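Putative modulator of DNA gyrase (Bacteroides thetaiotaomicron, PDB 1VPB) probably acts as a metallopeptidase, as other members of the TldD/PmbA (peptidase U62) family are thought to do. Local coordinates at residues A[96-99]-A[100-104]; A[137-140]-A[141-144]; A[280-284]-A[285-289]. All coordinates share one frame; numbering follows the deposited sequence. Where two conformers were deposited one is given.

Interaction 1 (A[96-99]-A[100-104])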
loop_
_atom_site.group_PDB
_atom_site.type_symbol
_atom_site.label_atom_id
_atom_site.label_comp_id
_atom_site.label_asym_id
_atom_site.label_seq_id
_atom_site.Cartn_x
_atom_site.Cartn_y
_atom_site.Cartn_z
ATOM N N ASN A 96 -5.034 -24.617 -15.709
ATOM C CA ASN A 96 -4.092 -23.652 -16.256
ATOM C C ASN A 96 -3.017 -23.308 -15.250
ATOM O O ASN A 96 -1.879 -23.203 -15.639
ATOM C CB ASN A 96 -4.800 -22.403 -16.738
ATOM C CG ASN A 96 -5.574 -22.659 -18.023
ATOM O OD1 ASN A 96 -5.400 -23.715 -18.690
ATOM N ND2 ASN A 96 -6.417 -21.701 -18.407
ATOM N N GLY A 97 -3.369 -23.185 -13.961
ATOM C CA GLY A 97 -2.402 -22.953 -12.917
ATOM C C GLY A 97 -1.373 -24.074 -12.772
ATOM O O GLY A 97 -0.166 -23.821 -12.653
ATOM N N ILE A 98 -1.866 -25.305 -12.863
ATOM C CA ILE A 98 -1.003 -26.484 -12.765
ATOM C C ILE A 98 0.000 -26.502 -13.925
ATOM O O ILE A 98 1.203 -26.647 -13.735
ATOM C CB ILE A 98 -1.863 -27.779 -12.731
ATOM C CG1 ILE A 98 -2.622 -27.880 -11.420
ATOM C CG2 ILE A 98 -1.008 -28.987 -12.930
ATOM C CD1 ILE A 98 -3.661 -28.990 -11.340
ATOM N N ASP A 99 -0.522 -26.305 -15.131
ATOM C CA ASP A 99 0.300 -26.392 -16.323
ATOM C C ASP A 99 1.309 -25.239 -16.393
ATOM O O ASP A 99 2.441 -25.438 -16.752
ATOM C CB ASP A 99 -0.574 -26.460 -17.517
ATOM C CG ASP A 99 -1.291 -27.804 -17.661
ATOM O OD1 ASP A 99 -0.866 -28.866 -17.113
ATOM O OD2 ASP A 99 -2.316 -27.860 -18.361
ATOM N N SER A 100 0.903 -24.064 -15.907
ATOM C CA SER A 100 1.785 -22.919 -15.827
ATOM C C SER A 100 2.899 -23.118 -14.787
ATOM O O SER A 100 4.062 -22.771 -15.032
ATOM C CB SER A 100 0.965 -21.701 -15.472
ATOM O OG SER A 100 0.121 -21.378 -16.546
ATOM N N THR A 101 2.542 -23.692 -13.675
ATOM C CA THR A 101 3.479 -23.951 -12.572
ATOM C C THR A 101 4.570 -24.879 -13.044
ATOM O O THR A 101 5.739 -24.708 -12.718
ATOM C CB THR A 101 2.756 -24.562 -11.370
ATOM O OG1 THR A 101 1.868 -23.605 -10.767
ATOM C CG2 THR A 101 3.653 -25.079 -10.270
ATOM N N ARG A 102 4.183 -25.865 -13.849
ATOM C CA ARG A 102 5.185 -26.831 -14.326
ATOM C C ARG A 102 6.313 -26.223 -15.157
ATOM O O ARG A 102 7.386 -26.813 -15.364
ATOM C CB ARG A 102 4.473 -27.933 -15.107
ATOM C CG ARG A 102 5.321 -29.169 -15.325
ATOM C CD ARG A 102 4.669 -30.304 -16.124
ATOM N NE ARG A 102 3.562 -30.953 -15.411
ATOM C CZ ARG A 102 2.269 -30.744 -15.639
ATOM N NH1 ARG A 102 1.831 -29.866 -16.516
ATOM N NH2 ARG A 102 1.403 -31.395 -14.937
ATOM N N TYR A 103 6.051 -25.059 -15.769
ATOM C CA TYR A 103 7.076 -24.374 -16.530
ATOM C C TYR A 103 8.171 -23.683 -15.705
ATOM O O TYR A 103 9.275 -23.312 -16.255
ATOM C CB TYR A 103 6.465 -23.358 -17.478
ATOM C CG TYR A 103 5.493 -23.967 -18.477
ATOM C CD1 TYR A 103 5.897 -24.945 -19.384
ATOM C CD2 TYR A 103 4.236 -23.498 -18.546
ATOM C CE1 TYR A 103 4.969 -25.474 -20.318
ATOM C CE2 TYR A 103 3.322 -24.001 -19.465
ATOM C CZ TYR A 103 3.693 -24.983 -20.325
ATOM O OH TYR A 103 2.717 -25.418 -21.248
ATOM N N LEU A 104 7.914 -23.530 -14.428
ATOM C CA LEU A 104 8.912 -22.972 -13.495
ATOM C C LEU A 104 10.110 -23.920 -13.372
ATOM O O LEU A 104 10.013 -25.108 -13.708
ATOM C CB LEU A 104 8.305 -22.793 -12.119
ATOM C CG LEU A 104 7.163 -21.809 -12.002
ATOM C CD1 LEU A 104 6.580 -21.815 -10.625
ATOM C CD2 LEU A 104 7.507 -20.432 -12.458
HETATM O O HOH W 1 3.037 -27.727 -18.277
HETATM O O HOH W 2 -1.427 -31.421 -15.685
#
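D99 and R102, one turn apart, are joined by a salt bridge in which NH1 of R102 lies 2.9 Å from OD1 of D99. The two side chains run side by side and point the same way. OD1 is met on its anti side and lies close to the guanidinium plane, yet the carboxylate is turned 45° against that plane. Two waters reinforce the pair from the guanidinium edge: one links NH1 to the D99 carbonyl, the other links NH2 to OD1. The other oxygen, OD2, forms a salt bridge with NZ of K95, while NE of R102 forms one with D74, so the arginine is shared between two acids. A lysine in its place would probably be unable to serve both carboxylates at once, leaving D74 or D99 without its mate.

This is the C-terminal part of helix 87-101, where the chain leaves through a type I turn from T101 to L104. Two of its main-chain bonds are each joined by a hydroxyl. N96 O accepts both N and OG of S100, each at 2.9 Å, from opposite faces of its plane; G97 O takes N and OG1 of T101 in the same manner, OG1 at 2.8 Å. Both hydroxyls stand beside their own backbone N (chi1 -68° in each), which turns them back along the helix.

Packing contacts are slighter. The CG2 methyl of I98 touches the guanidinium at NH2 of R102, 4.0 Å away, and the I98 side chain packs on L71 and V73 of strand 58-73. Over one face of the Y103 ring sits the D99 carbonyl, its O 3.2 Å from CE2; D139 of the second subunit packs against this tyrosine.

Interaction 2 (A[137-140]-A[141-144])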
loop_
_atom_site.group_PDB
_atom_site.type_symbol
_atom_site.label_atom_id
_atom_site.label_comp_id
_atom_site.label_asym_id
_atom_site.label_seq_id
_atom_site.Cartn_x
_atom_site.Cartn_y
_atom_site.Cartn_z
ATOM N N ASN A 137 -26.774 -3.319 14.922
ATOM C CA ASN A 137 -27.548 -2.334 14.172
ATOM C C ASN A 137 -26.565 -1.259 13.670
ATOM O O ASN A 137 -25.841 -0.646 14.461
ATOM C CB ASN A 137 -28.581 -1.677 15.094
ATOM C CG ASN A 137 -29.381 -0.557 14.406
ATOM O OD1 ASN A 137 -29.153 -0.224 13.233
ATOM N ND2 ASN A 137 -30.336 0.031 15.147
ATOM N N PRO A 138 -26.502 -1.048 12.359
ATOM C CA PRO A 138 -25.542 -0.096 11.804
ATOM C C PRO A 138 -25.728 1.266 12.391
ATOM O O PRO A 138 -24.780 2.048 12.528
ATOM C CB PRO A 138 -25.891 -0.112 10.295
ATOM C CG PRO A 138 -26.353 -1.519 10.090
ATOM C CD PRO A 138 -27.262 -1.722 11.300
ATOM N N ASP A 139 -26.934 1.608 12.767
ATOM C CA ASP A 139 -27.129 2.903 13.371
ATOM C C ASP A 139 -26.408 3.134 14.708
ATOM O O ASP A 139 -25.939 4.240 15.013
ATOM C CB ASP A 139 -28.630 3.123 13.535
ATOM C CG ASP A 139 -28.999 4.575 13.698
ATOM O OD1 ASP A 139 -28.259 5.501 13.221
ATOM O OD2 ASP A 139 -30.051 4.872 14.294
ATOM N N ASP A 140 -26.297 2.087 15.530
ATOM C CA ASP A 140 -25.492 2.176 16.757
ATOM C C ASP A 140 -23.993 2.373 16.460
ATOM O O ASP A 140 -23.288 3.081 17.166
ATOM C CB ASP A 140 -25.671 0.893 17.566
ATOM C CG ASP A 140 -27.094 0.708 18.058
ATOM O OD1 ASP A 140 -27.790 1.706 18.266
ATOM O OD2 ASP A 140 -27.564 -0.412 18.283
ATOM N N LYS A 141 -23.540 1.734 15.386
ATOM C CA LYS A 141 -22.138 1.813 14.946
ATOM C C LYS A 141 -21.810 3.261 14.569
ATOM O O LYS A 141 -20.866 3.859 15.084
ATOM C CB LYS A 141 -21.884 0.837 13.776
ATOM C CG LYS A 141 -22.165 -0.640 14.049
ATOM C CD LYS A 141 -21.931 -1.449 12.831
ATOM C CE LYS A 141 -22.359 -2.882 13.002
ATOM N NZ LYS A 141 -22.058 -3.783 11.879
ATOM N N ILE A 142 -22.600 3.856 13.684
ATOM C CA ILE A 142 -22.300 5.223 13.306
ATOM C C ILE A 142 -22.487 6.210 14.472
ATOM O O ILE A 142 -21.746 7.187 14.587
ATOM C CB ILE A 142 -23.091 5.652 12.061
ATOM C CG1 ILE A 142 -22.480 6.931 11.506
ATOM C CG2 ILE A 142 -24.561 5.846 12.394
ATOM C CD1 ILE A 142 -23.251 7.548 10.415
ATOM N N GLU A 143 -23.440 5.954 15.367
ATOM C CA GLU A 143 -23.552 6.769 16.581
ATOM C C GLU A 143 -22.289 6.769 17.453
ATOM O O GLU A 143 -21.913 7.813 18.058
ATOM C CB GLU A 143 -24.739 6.336 17.454
ATOM C CG GLU A 143 -26.108 6.718 16.914
ATOM C CD GLU A 143 -26.280 8.212 16.661
ATOM O OE1 GLU A 143 -25.867 9.019 17.527
ATOM O OE2 GLU A 143 -26.809 8.568 15.575
ATOM N N MET A 144 -21.662 5.603 17.601
ATOM C CA MET A 144 -20.394 5.542 18.328
ATOM C C MET A 144 -19.351 6.456 17.721
ATOM O O MET A 144 -18.622 7.092 18.455
ATOM C CB MET A 144 -19.832 4.127 18.376
ATOM C CG MET A 144 -20.688 3.151 19.157
ATOM S SD MET A 144 -20.106 1.449 19.056
ATOM C CE MET A 144 -21.566 0.617 19.509
#
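K141 lays its aliphatic chain back along P138 in the first turn of helix 138-150, which opens with an N-cap: OD1 of N137 accepts the backbone N of D139 at 2.9 Å, from well above the amide plane. The proline takes the first helical position. This helix start belongs to the subunit interface, since P138 packs on S100, and N137 and D139 on Y103, of the second subunit.

The tighter side is made by K141 and I142. With CG beside the backbone N (chi1 -59°) and every later torsion extended, K141 brings CD to 4.0 Å from CA of P138 and carries NZ on to a salt bridge with D168. NZ is thus paired beyond the helix, and the side chains of K141 and I142 touch F49 of strand 36-52. The main-chain helical bonds strengthen along this turn: the bond from K141 N to N137 O is weak at 3.4 Å, whereas that from I142 N to P138 O is nearly straight, with 169° at the hydrogen.

D140 and E143 lie on the exposed side, where only the carboxylates stay apart. D139 and E143 run alongside each other without a bond, their carboxylates almost perpendicular, at 86°. The like charges probably disfavour closer approach, and K146, salt-bridged to OE2 of E143, probably offsets them in part. The first torsion of E143 holds CG close over the turn, 3.1 Å from the D139 carbonyl O; the bend at chi2 then leaves OE2 4.1 Å from OD1 of D139.

Interaction 3 (A[280-284]-A[285-289]); sequences LNKLN and EKIAS
E285 closes a type II beta turn that starts at K282: its N donates to O of K282 at 3.0 Å, reaching the carbonyl from above its plane. The glutamate then folds over the turn that it closes. CB lies 3.2 Å from K282 O; with CG beside the backbone N (chi1 -58°), a bend at chi2 carries the carboxylate back toward the preceding residues. There OE2 takes a hydrogen bond from each of two waters. One, 2.5 Å from OE2, also donates to N281 O; the other, at 2.7 Å, also donates to L283 O.

K286 turns from the preceding segment and forms the centre of an inverse gamma turn, with a weak bond from I287 N to E285 O. NZ of K286 donates to A288 O at 2.7 Å, in the carbonyl plane, and pairs with D290. At I287 the chain comes back to the turn: CG2 meets CB of K282 at 4.1 Å, a light aliphatic touch. A288 and S289 lead on toward strand 294-296, tied by backbone bonds to G325 and W420 respectively.

The loop between helix 269-273 and strand 294-296 is therefore shaped here by main-chain turns with little side-chain packing. Because both waters donate to OE2 and to backbone carbonyls, the carboxylate grips the turn through solvent, and its negative charge would probably favour this orientation of the waters.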
loop_
_atom_site.group_PDB
_atom_site.type_symbol
_atom_site.label_atom_id
_atom_site.label_comp_id
_atom_site.label_asym_id
_atom_site.label_seq_id
_atom_site.Cartn_x
_atom_site.Cartn_y
_atom_site.Cartn_z
ATOM N N LEU A 280 21.398 -13.596 13.257
ATOM C CA LEU A 280 21.904 -14.868 12.770
ATOM C C LEU A 280 23.001 -15.268 13.732
ATOM O O LEU A 280 23.773 -14.404 14.189
ATOM C CB LEU A 280 22.488 -14.672 11.376
ATOM C CG LEU A 280 23.039 -15.906 10.670
ATOM C CD1 LEU A 280 21.929 -16.841 10.241
ATOM C CD2 LEU A 280 23.875 -15.402 9.478
ATOM N N ASN A 281 23.060 -16.554 14.061
ATOM C CA ASN A 281 24.097 -17.104 14.957
ATOM C C ASN A 281 24.043 -16.598 16.403
ATOM O O ASN A 281 25.039 -16.611 17.112
ATOM C CB ASN A 281 25.522 -16.854 14.410
ATOM C CG ASN A 281 25.765 -17.523 13.071
ATOM O OD1 ASN A 281 25.162 -18.569 12.739
ATOM N ND2 ASN A 281 26.641 -16.912 12.274
ATOM N N LYS A 282 22.895 -16.108 16.828
ATOM C CA LYS A 282 22.750 -15.632 18.211
ATOM C C LYS A 282 21.846 -16.542 19.043
ATOM O O LYS A 282 21.592 -16.247 20.218
ATOM C CB LYS A 282 22.168 -14.244 18.205
ATOM C CG LYS A 282 22.941 -13.173 17.424
ATOM C CD LYS A 282 24.325 -12.982 17.837
ATOM C CE LYS A 282 24.914 -11.830 17.019
ATOM N NZ LYS A 282 26.369 -12.006 16.869
ATOM N N LEU A 283 21.380 -17.657 18.472
ATOM C CA LEU A 283 20.451 -18.521 19.168
ATOM C C LEU A 283 21.130 -19.044 20.423
ATOM O O LEU A 283 22.286 -19.445 20.385
ATOM C CB LEU A 283 19.954 -19.664 18.260
ATOM C CG LEU A 283 18.833 -20.558 18.786
ATOM C CD1 LEU A 283 17.516 -19.780 18.937
ATOM C CD2 LEU A 283 18.617 -21.707 17.847
ATOM N N ASN A 284 20.383 -19.009 21.535
ATOM C CA ASN A 284 20.842 -19.483 22.825
ATOM C C ASN A 284 22.021 -18.697 23.374
ATOM O O ASN A 284 22.671 -19.140 24.300
ATOM C CB ASN A 284 21.106 -20.996 22.823
ATOM C CG ASN A 284 19.873 -21.802 22.363
ATOM O OD1 ASN A 284 19.997 -22.582 21.443
ATOM N ND2 ASN A 284 18.694 -21.545 22.947
ATOM N N GLU A 285 22.218 -17.481 22.872
ATOM C CA GLU A 285 23.203 -16.586 23.445
ATOM C C GLU A 285 22.565 -15.498 24.286
ATOM O O GLU A 285 21.400 -15.118 24.099
ATOM C CB GLU A 285 24.026 -15.922 22.332
ATOM C CG GLU A 285 24.772 -16.877 21.399
ATOM C CD GLU A 285 25.889 -17.674 22.059
ATOM O OE1 GLU A 285 26.356 -17.387 23.188
ATOM O OE2 GLU A 285 26.300 -18.661 21.438
ATOM N N LYS A 286 23.367 -14.977 25.196
ATOM C CA LYS A 286 22.914 -13.994 26.170
ATOM C C LYS A 286 23.121 -12.613 25.558
ATOM O O LYS A 286 24.091 -11.901 25.885
ATOM C CB LYS A 286 23.704 -14.143 27.481
ATOM C CG LYS A 286 22.962 -13.694 28.713
ATOM C CD LYS A 286 22.489 -12.260 28.737
ATOM C CE LYS A 286 21.870 -11.921 30.118
ATOM N NZ LYS A 286 21.338 -10.540 30.264
ATOM N N ILE A 287 22.211 -12.242 24.647
ATOM C CA ILE A 287 22.412 -11.035 23.860
ATOM C C ILE A 287 21.766 -9.783 24.418
ATOM O O ILE A 287 22.173 -8.701 24.074
ATOM C CB ILE A 287 21.986 -11.236 22.394
ATOM C CG1 ILE A 287 20.511 -11.531 22.298
ATOM C CG2 ILE A 287 22.758 -12.365 21.752
ATOM C CD1 ILE A 287 20.038 -11.506 20.836
ATOM N N ALA A 288 20.729 -9.910 25.242
ATOM C CA ALA A 288 20.029 -8.733 25.678
ATOM C C ALA A 288 19.866 -8.705 27.215
ATOM O O ALA A 288 20.445 -9.521 27.930
ATOM C CB ALA A 288 18.706 -8.664 24.968
ATOM N N SER A 289 19.097 -7.735 27.696
ATOM C CA SER A 289 18.956 -7.443 29.122
ATOM C C SER A 289 18.326 -8.576 29.912
ATOM O O SER A 289 17.474 -9.275 29.417
ATOM C CB SER A 289 18.096 -6.209 29.313
ATOM O OG SER A 289 17.882 -5.924 30.692
HETATM O O HOH W 3 26.240 -18.947 18.984
HETATM O O HOH W 4 24.417 -20.656 21.624
#

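How the interactions relate
Interactions 1 and 2 are partly buried helix ends, the C-terminal part of helix 87-101 and the first turn of helix 138-150, whereas interaction 3 is a surface loop. Within one chain the two helix contacts are far apart, with centres about 48 Å from each other, yet both face the second subunit: S100, Y103 and L104 of one copy pack on P138, D139 and I142 of the other. Their charge patterns differ. Interaction 1 pairs opposite charges internally; interaction 2 sets two acids near each other and finds opposite charges for K141 and E143 outside the segments. Interaction 3, about 50 Å from interaction 2 between centres and across the chain's centre, touches no other subunit and relies on turns and water.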